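Local coordinates for MarR Like Protein, TVG0766549 (Thermoplasma volcanium, PDB 3LFK), which is of unknown function but, as a structural homolog of MarR-like transcriptional regulators, probably binds DNA through a winged helix-turn-helix, although it was once reported as a mechanosensitive channel, at residues E29-D33 against M34-E38; V39-L42 against L43-T47; I52-Y55 against R56-N59. One frame throughout, in Å; residues are numbered along the deposited sequence.

Contacts 1 and 2 share helix 36-47: contact 1 leads into its first turn and contact 2 fills the rest. Their centres lie about 12 Å apart, and they touch where M34 CE meets L42 CD2 at 3.9 Å. Contact 3 belongs to the following strand 51-53 and helix 54-60, farther from the middle of the chain, and meets contact 2 through L45 CD2 and I52 CG2, 3.6 Å apart. Contacts 1 and 3 do not meet. Contact 2 is largely aliphatic, with four buried residues near the chain centre; contact 1 pairs one buried methionine with bridging waters, and contact 3 sets isoleucines and a leucine beside a charged, aromatic outer side.

Contact 1. Residues E29-D33 against M34-E38; sequences ENNYD and MSQDE
M34 folds its side chain back against the turn that its own amide closes on N31 O, and makes up the dense half of the contact. With CG beside the backbone N (chi1 -71°) and a bend at chi3, the thioether curls so that CE comes within 3.4 Å of N31 O and 4.2 Å of Y32 CD1. The same carbonyl accepts the amide of M34, N to O 3.0 Å, from above its plane. V99 and I103 of helix 94-116 close over the methionine. The other half is wet. One water bridges N30 O and M34 O, a second ties M34 O to N31 ND2, and a third joins N31 ND2 to Q36 OE1, linking two side-chain amides whose planes are 74° apart, while N31 OD1 is taken by R106. Beyond M34, S35 N donates to E38 OE1, 3.1 Å away and also bonded to Y76 OH, from above the carboxylate plane, and S35 OG donates to the syn lone pair of D37 OD1. S35 holds the N-cap position and E38, three residues on, accepts its amide: one half of a capping box, the other not supplied by S35 OG, opening helix 36-47 of the helix-turn-helix domain.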
loop_
_atom_site.group_PDB
_atom_site.type_symbol
_atom_site.label_atom_id
_atom_site.label_comp_id
_atom_site.label_asym_id
_atom_site.label_seq_id
_atom_site.Cartn_x
_atom_site.Cartn_y
_atom_site.Cartn_z
ATOM N N GLU A 29 2.428 12.658 -4.702
ATOM C CA GLU A 29 1.712 13.779 -4.109
ATOM C C GLU A 29 0.207 13.529 -3.983
ATOM O O GLU A 29 -0.441 14.100 -3.105
ATOM C CB GLU A 29 1.965 15.063 -4.906
ATOM C CG GLU A 29 2.301 14.816 -6.354
ATOM C CD GLU A 29 3.807 14.744 -6.579
ATOM O OE1 GLU A 29 4.427 15.821 -6.723
ATOM O OE2 GLU A 29 4.371 13.622 -6.596
ATOM N N ASN A 30 -0.358 12.681 -4.836
ATOM C CA ASN A 30 -1.803 12.402 -4.738
ATOM C C ASN A 30 -2.006 10.915 -4.419
ATOM O O ASN A 30 -3.021 10.320 -4.807
ATOM C CB ASN A 30 -2.529 12.758 -6.048
ATOM C CG ASN A 30 -4.033 12.913 -5.857
ATOM O OD1 ASN A 30 -4.507 13.187 -4.741
ATOM N ND2 ASN A 30 -4.785 12.751 -6.936
ATOM N N ASN A 31 -1.040 10.336 -3.702
ATOM C CA ASN A 31 -1.098 8.935 -3.299
ATOM C C ASN A 31 -1.351 7.993 -4.467
ATOM O O ASN A 31 -2.035 6.987 -4.311
ATOM C CB ASN A 31 -2.200 8.733 -2.240
ATOM C CG ASN A 31 -1.810 9.285 -0.871
ATOM O OD1 ASN A 31 -0.640 9.265 -0.494
ATOM N ND2 ASN A 31 -2.805 9.745 -0.114
ATOM N N TYR A 32 -0.790 8.324 -5.627
ATOM C CA TYR A 32 -0.934 7.507 -6.838
ATOM C C TYR A 32 -2.387 7.245 -7.164
ATOM O O TYR A 32 -2.733 6.170 -7.623
ATOM C CB TYR A 32 -0.174 6.176 -6.671
ATOM C CG TYR A 32 1.263 6.346 -6.207
ATOM C CD1 TYR A 32 1.594 6.247 -4.849
ATOM C CD2 TYR A 32 2.288 6.626 -7.116
ATOM C CE1 TYR A 32 2.897 6.415 -4.413
ATOM C CE2 TYR A 32 3.619 6.793 -6.681
ATOM C CZ TYR A 32 3.902 6.680 -5.329
ATOM O OH TYR A 32 5.196 6.793 -4.854
ATOM N N ASP A 33 -3.226 8.238 -6.904
ATOM C CA ASP A 33 -4.659 8.176 -7.169
ATOM C C ASP A 33 -5.460 7.195 -6.327
ATOM O O ASP A 33 -6.619 6.911 -6.627
ATOM C CB ASP A 33 -4.909 7.930 -8.660
ATOM C CG ASP A 33 -4.287 8.998 -9.517
ATOM O OD1 ASP A 33 -4.680 10.169 -9.340
ATOM O OD2 ASP A 33 -3.416 8.667 -10.338
ATOM N N MET A 34 -4.863 6.670 -5.272
ATOM C CA MET A 34 -5.590 5.781 -4.385
ATOM C C MET A 34 -6.472 6.615 -3.478
ATOM O O MET A 34 -6.154 7.771 -3.166
ATOM C CB MET A 34 -4.623 4.979 -3.506
ATOM C CG MET A 34 -3.831 3.902 -4.284
ATOM S SD MET A 34 -2.853 2.911 -3.150
ATOM C CE MET A 34 -1.425 4.009 -2.893
ATOM N N SER A 35 -7.583 6.034 -3.043
ATOM C CA SER A 35 -8.438 6.749 -2.105
ATOM C C SER A 35 -7.831 6.508 -0.716
ATOM O O SER A 35 -6.972 5.636 -0.559
ATOM C CB SER A 35 -9.871 6.225 -2.210
ATOM O OG SER A 35 -9.892 4.829 -2.372
ATOM N N GLN A 36 -8.274 7.264 0.294
ATOM C CA GLN A 36 -7.663 7.116 1.627
ATOM C C GLN A 36 -7.817 5.736 2.268
ATOM O O GLN A 36 -6.909 5.256 2.966
ATOM C CB GLN A 36 -8.183 8.212 2.558
ATOM C CG GLN A 36 -7.482 8.224 3.938
ATOM C CD GLN A 36 -5.959 8.279 3.838
ATOM O OE1 GLN A 36 -5.398 9.125 3.131
ATOM N NE2 GLN A 36 -5.279 7.372 4.556
ATOM N N ASP A 37 -8.954 5.080 2.022
ATOM C CA ASP A 37 -9.155 3.746 2.561
ATOM C C ASP A 37 -8.083 2.787 2.017
ATOM O O ASP A 37 -7.552 1.939 2.748
ATOM C CB ASP A 37 -10.582 3.246 2.265
ATOM C CG ASP A 37 -10.981 3.375 0.786
ATOM O OD1 ASP A 37 -10.266 4.025 0.006
ATOM O OD2 ASP A 37 -12.023 2.813 0.413
ATOM N N GLU A 38 -7.748 2.944 0.732
ATOM C CA GLU A 38 -6.736 2.100 0.111
ATOM C C GLU A 38 -5.348 2.371 0.680
ATOM O O GLU A 38 -4.594 1.449 0.931
ATOM C CB GLU A 38 -6.762 2.326 -1.419
ATOM C CG GLU A 38 -8.021 1.698 -2.027
ATOM C CD GLU A 38 -8.391 2.217 -3.401
ATOM O OE1 GLU A 38 -7.655 3.030 -3.983
ATOM O OE2 GLU A 38 -9.460 1.793 -3.887
HETATM O O HOH W 1 -5.695 9.970 -4.956
HETATM O O HOH W 2 -5.699 9.755 -1.329
HETATM O O HOH W 3 -2.442 10.061 2.782
#

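Contact 2. Residues V39-L42 against L43-T47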
loop_
_atom_site.group_PDB
_atom_site.type_symbol
_atom_site.label_atom_id
_atom_site.label_comp_id
_atom_site.label_asym_id
_atom_site.label_seq_id
_atom_site.Cartn_x
_atom_site.Cartn_y
_atom_site.Cartn_z
ATOM N N VAL A 39 -5.044 3.643 0.912
ATOM C CA VAL A 39 -3.762 4.015 1.476
ATOM C C VAL A 39 -3.678 3.441 2.888
ATOM O O VAL A 39 -2.680 2.838 3.260
ATOM C CB VAL A 39 -3.613 5.545 1.525
ATOM C CG1 VAL A 39 -2.298 5.913 2.211
ATOM C CG2 VAL A 39 -3.594 6.127 0.109
ATOM N N SER A 40 -4.734 3.624 3.674
ATOM C CA SER A 40 -4.745 3.062 5.029
ATOM C C SER A 40 -4.470 1.551 5.027
ATOM O O SER A 40 -3.650 1.040 5.811
ATOM C CB SER A 40 -6.110 3.335 5.671
ATOM O OG SER A 40 -6.260 4.724 5.881
ATOM N N LEU A 41 -5.139 0.812 4.138
ATOM C CA LEU A 41 -4.920 -0.616 4.094
ATOM C C LEU A 41 -3.494 -0.976 3.644
ATOM O O LEU A 41 -2.884 -1.883 4.170
ATOM C CB LEU A 41 -5.935 -1.293 3.168
ATOM C CG LEU A 41 -5.727 -2.811 3.115
ATOM C CD1 LEU A 41 -5.862 -3.460 4.509
ATOM C CD2 LEU A 41 -6.753 -3.412 2.164
ATOM N N LEU A 42 -2.985 -0.276 2.636
ATOM C CA LEU A 42 -1.633 -0.539 2.158
ATOM C C LEU A 42 -0.606 -0.350 3.286
ATOM O O LEU A 42 0.317 -1.151 3.439
ATOM C CB LEU A 42 -1.320 0.399 0.975
ATOM C CG LEU A 42 0.032 0.187 0.295
ATOM C CD1 LEU A 42 0.002 -1.101 -0.484
ATOM C CD2 LEU A 42 0.326 1.362 -0.645
ATOM N N LEU A 43 -0.765 0.725 4.054
ATOM C CA LEU A 43 0.161 0.996 5.152
ATOM C C LEU A 43 -0.036 -0.022 6.278
ATOM O O LEU A 43 0.919 -0.381 6.968
ATOM C CB LEU A 43 -0.032 2.432 5.683
ATOM C CG LEU A 43 0.295 3.525 4.664
ATOM C CD1 LEU A 43 0.176 4.900 5.320
ATOM C CD2 LEU A 43 1.676 3.321 4.108
ATOM N N PHE A 44 -1.261 -0.493 6.459
ATOM C CA PHE A 44 -1.510 -1.501 7.487
ATOM C C PHE A 44 -0.713 -2.753 7.092
ATOM O O PHE A 44 -0.035 -3.366 7.910
ATOM C CB PHE A 44 -3.008 -1.804 7.561
ATOM C CG PHE A 44 -3.357 -2.959 8.463
ATOM C CD1 PHE A 44 -3.582 -2.759 9.823
ATOM C CD2 PHE A 44 -3.458 -4.249 7.948
ATOM C CE1 PHE A 44 -3.903 -3.838 10.650
ATOM C CE2 PHE A 44 -3.781 -5.331 8.763
ATOM C CZ PHE A 44 -4.002 -5.124 10.119
ATOM N N LEU A 45 -0.779 -3.145 5.825
ATOM C CA LEU A 45 -0.052 -4.312 5.375
ATOM C C LEU A 45 1.458 -4.117 5.536
ATOM O O LEU A 45 2.167 -5.042 5.944
ATOM C CB LEU A 45 -0.399 -4.615 3.899
ATOM C CG LEU A 45 -1.870 -5.026 3.687
ATOM C CD1 LEU A 45 -2.189 -5.045 2.173
ATOM C CD2 LEU A 45 -2.121 -6.406 4.274
ATOM N N LYS A 46 1.948 -2.923 5.215
ATOM C CA LYS A 46 3.367 -2.622 5.314
ATOM C C LYS A 46 3.810 -2.682 6.771
ATOM O O LYS A 46 4.875 -3.222 7.069
ATOM C CB LYS A 46 3.653 -1.224 4.746
ATOM C CG LYS A 46 5.136 -0.884 4.662
ATOM C CD LYS A 46 5.821 -1.802 3.645
ATOM C CE LYS A 46 7.297 -1.435 3.417
ATOM N NZ LYS A 46 8.164 -1.803 4.579
ATOM N N THR A 47 2.972 -2.154 7.657
ATOM C CA THR A 47 3.268 -2.118 9.102
ATOM C C THR A 47 3.357 -3.516 9.707
ATOM O O THR A 47 4.076 -3.731 10.688
ATOM C CB THR A 47 2.186 -1.315 9.850
ATOM O OG1 THR A 47 2.326 0.068 9.527
ATOM C CG2 THR A 47 2.311 -1.511 11.364
#
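V39 and L43 lie side by side on one flank of the helix, pointing the same way, with V39 CG1 4.1 Å from L43 CD1. L43 CG is set beside its own backbone N (chi1 -64°), which brings it back along the helix to 3.4 Å from V39 O. That carbonyl also receives the amide of L43 almost head-on, with a C=O to N angle of 164°. Round the helix, L41 meets two later side chains. Its CD1 approaches F44 CD2 obliquely at 4.3 Å, and its CG meets L45 CD1 at the same separation. L45 turns back much as L43 does, its CG 3.3 Å from L41 O. F44, CG opposite its backbone N, carries its ring outward, where CD2 still grazes L41 CD1, with CB against S40 O and L41 O, and the ring meets that of H48 with the planes at about 45°. This is helix 36-47, which precedes strand 51-53 in the winged helix-turn-helix fold, and its sides face different elements. L41 packs on V69, L70 and L73 of helix 66-76, whereas L42 and L45 reach L92 of strand 87-92, and L42 also touches V99 of helix 94-116. K46 directs CG away from the backbone N and touches L92, A100 and Q101, its chain bent at chi2 and chi4. F44 N, L45 N and K46 N bond to S40 O, L41 O and L42 O in the same i to i+4 pattern as L43. On the partly exposed side, S40 OG bonds to Q36 O one turn earlier.

Contact 3. Residues I52-Y55 against R56-N59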
loop_
_atom_site.group_PDB
_atom_site.type_symbol
_atom_site.label_atom_id
_atom_site.label_comp_id
_atom_site.label_asym_id
_atom_site.label_seq_id
_atom_site.Cartn_x
_atom_site.Cartn_y
_atom_site.Cartn_z
ATOM N N ILE A 52 0.366 -11.018 5.878
ATOM C CA ILE A 52 -0.565 -11.249 6.999
ATOM C C ILE A 52 -1.820 -12.091 6.630
ATOM O O ILE A 52 -2.266 -12.094 5.477
ATOM C CB ILE A 52 -0.999 -9.848 7.530
ATOM C CG1 ILE A 52 -1.761 -9.949 8.852
ATOM C CG2 ILE A 52 -1.912 -9.179 6.524
ATOM C CD1 ILE A 52 -2.056 -8.575 9.468
ATOM N N PRO A 53 -2.396 -12.839 7.594
ATOM C CA PRO A 53 -3.594 -13.646 7.304
ATOM C C PRO A 53 -4.798 -12.767 6.948
ATOM O O PRO A 53 -4.974 -11.679 7.513
ATOM C CB PRO A 53 -3.840 -14.391 8.624
ATOM C CG PRO A 53 -2.473 -14.556 9.172
ATOM C CD PRO A 53 -1.844 -13.195 8.919
ATOM N N LEU A 54 -5.648 -13.229 6.035
ATOM C CA LEU A 54 -6.805 -12.427 5.665
ATOM C C LEU A 54 -7.715 -12.117 6.860
ATOM O O LEU A 54 -8.251 -11.020 6.968
ATOM C CB LEU A 54 -7.611 -13.113 4.550
ATOM C CG LEU A 54 -8.898 -12.407 4.118
ATOM C CD1 LEU A 54 -8.598 -11.092 3.368
ATOM C CD2 LEU A 54 -9.664 -13.348 3.207
ATOM N N TYR A 55 -7.869 -13.060 7.793
ATOM C CA TYR A 55 -8.754 -12.776 8.913
ATOM C C TYR A 55 -8.278 -11.582 9.758
ATOM O O TYR A 55 -9.086 -10.905 10.376
ATOM C CB TYR A 55 -8.976 -14.047 9.773
ATOM C CG TYR A 55 -7.851 -14.400 10.698
ATOM C CD1 TYR A 55 -7.650 -13.694 11.883
ATOM C CD2 TYR A 55 -6.951 -15.412 10.370
ATOM C CE1 TYR A 55 -6.573 -13.984 12.715
ATOM C CE2 TYR A 55 -5.875 -15.708 11.190
ATOM C CZ TYR A 55 -5.691 -14.990 12.358
ATOM O OH TYR A 55 -4.617 -15.282 13.163
ATOM N N ARG A 56 -6.980 -11.299 9.787
ATOM C CA ARG A 56 -6.531 -10.142 10.559
ATOM C C ARG A 56 -6.964 -8.850 9.868
ATOM O O ARG A 56 -7.285 -7.855 10.522
ATOM C CB ARG A 56 -5.010 -10.154 10.752
ATOM C CG ARG A 56 -4.522 -11.323 11.615
ATOM C CD ARG A 56 -3.073 -11.140 12.072
ATOM N NE ARG A 56 -2.895 -9.891 12.799
ATOM C CZ ARG A 56 -1.713 -9.366 13.110
ATOM N NH1 ARG A 56 -0.595 -9.991 12.762
ATOM N NH2 ARG A 56 -1.644 -8.198 13.730
ATOM N N ILE A 57 -6.977 -8.863 8.536
ATOM C CA ILE A 57 -7.399 -7.683 7.796
ATOM C C ILE A 57 -8.866 -7.383 8.094
ATOM O O ILE A 57 -9.246 -6.235 8.271
ATOM C CB ILE A 57 -7.173 -7.900 6.290
ATOM C CG1 ILE A 57 -5.672 -7.882 6.025
ATOM C CG2 ILE A 57 -7.896 -6.822 5.464
ATOM C CD1 ILE A 57 -5.300 -8.363 4.648
ATOM N N LYS A 58 -9.679 -8.427 8.191
ATOM C CA LYS A 58 -11.095 -8.247 8.477
ATOM C C LYS A 58 -11.334 -7.718 9.869
ATOM O O LYS A 58 -12.192 -6.863 10.085
ATOM C CB LYS A 58 -11.833 -9.569 8.331
ATOM C CG LYS A 58 -11.886 -10.098 6.935
ATOM C CD LYS A 58 -12.827 -11.280 6.893
ATOM C CE LYS A 58 -12.994 -11.798 5.489
ATOM N NZ LYS A 58 -14.056 -12.840 5.431
ATOM N N ASN A 59 -10.565 -8.232 10.818
ATOM C CA ASN A 59 -10.730 -7.854 12.213
ATOM C C ASN A 59 -10.106 -6.545 12.653
ATOM O O ASN A 59 -10.687 -5.810 13.457
ATOM C CB ASN A 59 -10.148 -8.945 13.144
ATOM C CG ASN A 59 -10.810 -10.309 12.979
ATOM O OD1 ASN A 59 -11.909 -10.433 12.437
ATOM N ND2 ASN A 59 -10.133 -11.347 13.473
#
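I52 opens the contact by laying its CD1 over one face of the R56 guanidinium, 3.6 Å above the plane and offset toward the rim. The segment is the junction between strand 51-53 and helix 54-60 in the winged helix-turn-helix domain; I52 pairs its backbone with I90 of strand 87-92. The side chains of I52 and R56 cross at about a right angle, and CD1 of I52 also touches CB of R56 at 3.6 Å. The second branch of I52, CG2, meets I57 CD1 at 4.0 Å, where L45 packs on both isoleucines and L41 on I57; F44 lies against the CD1 branch of I52. P53 holds the N-cap position: its O accepts the amide of R56 at 3.1 Å from above the carbonyl plane, while its CD runs alongside R56 CD. Next, L54 spreads its methyls between CD1 of I57 and CE of K58, and packs on L70. Its carbonyl takes K58 N nearly in line, with a weak second bond from I57 N. K58 extends beyond CG to a salt bridge with E67, and R56 NE has its own salt-bridge partner in E60. Y55, on the exposed side, carries CG between its backbone N and carbonyl carbon (chi1 78°), which brings the ring obliquely across the start of the R56 chain; CE1 is 3.5 Å from R56 CG. Ring and guanidinium planes are 41° apart. At the edge of the ring, near its plane, N59 ND2 stands 3.8 Å from Y55 CD1.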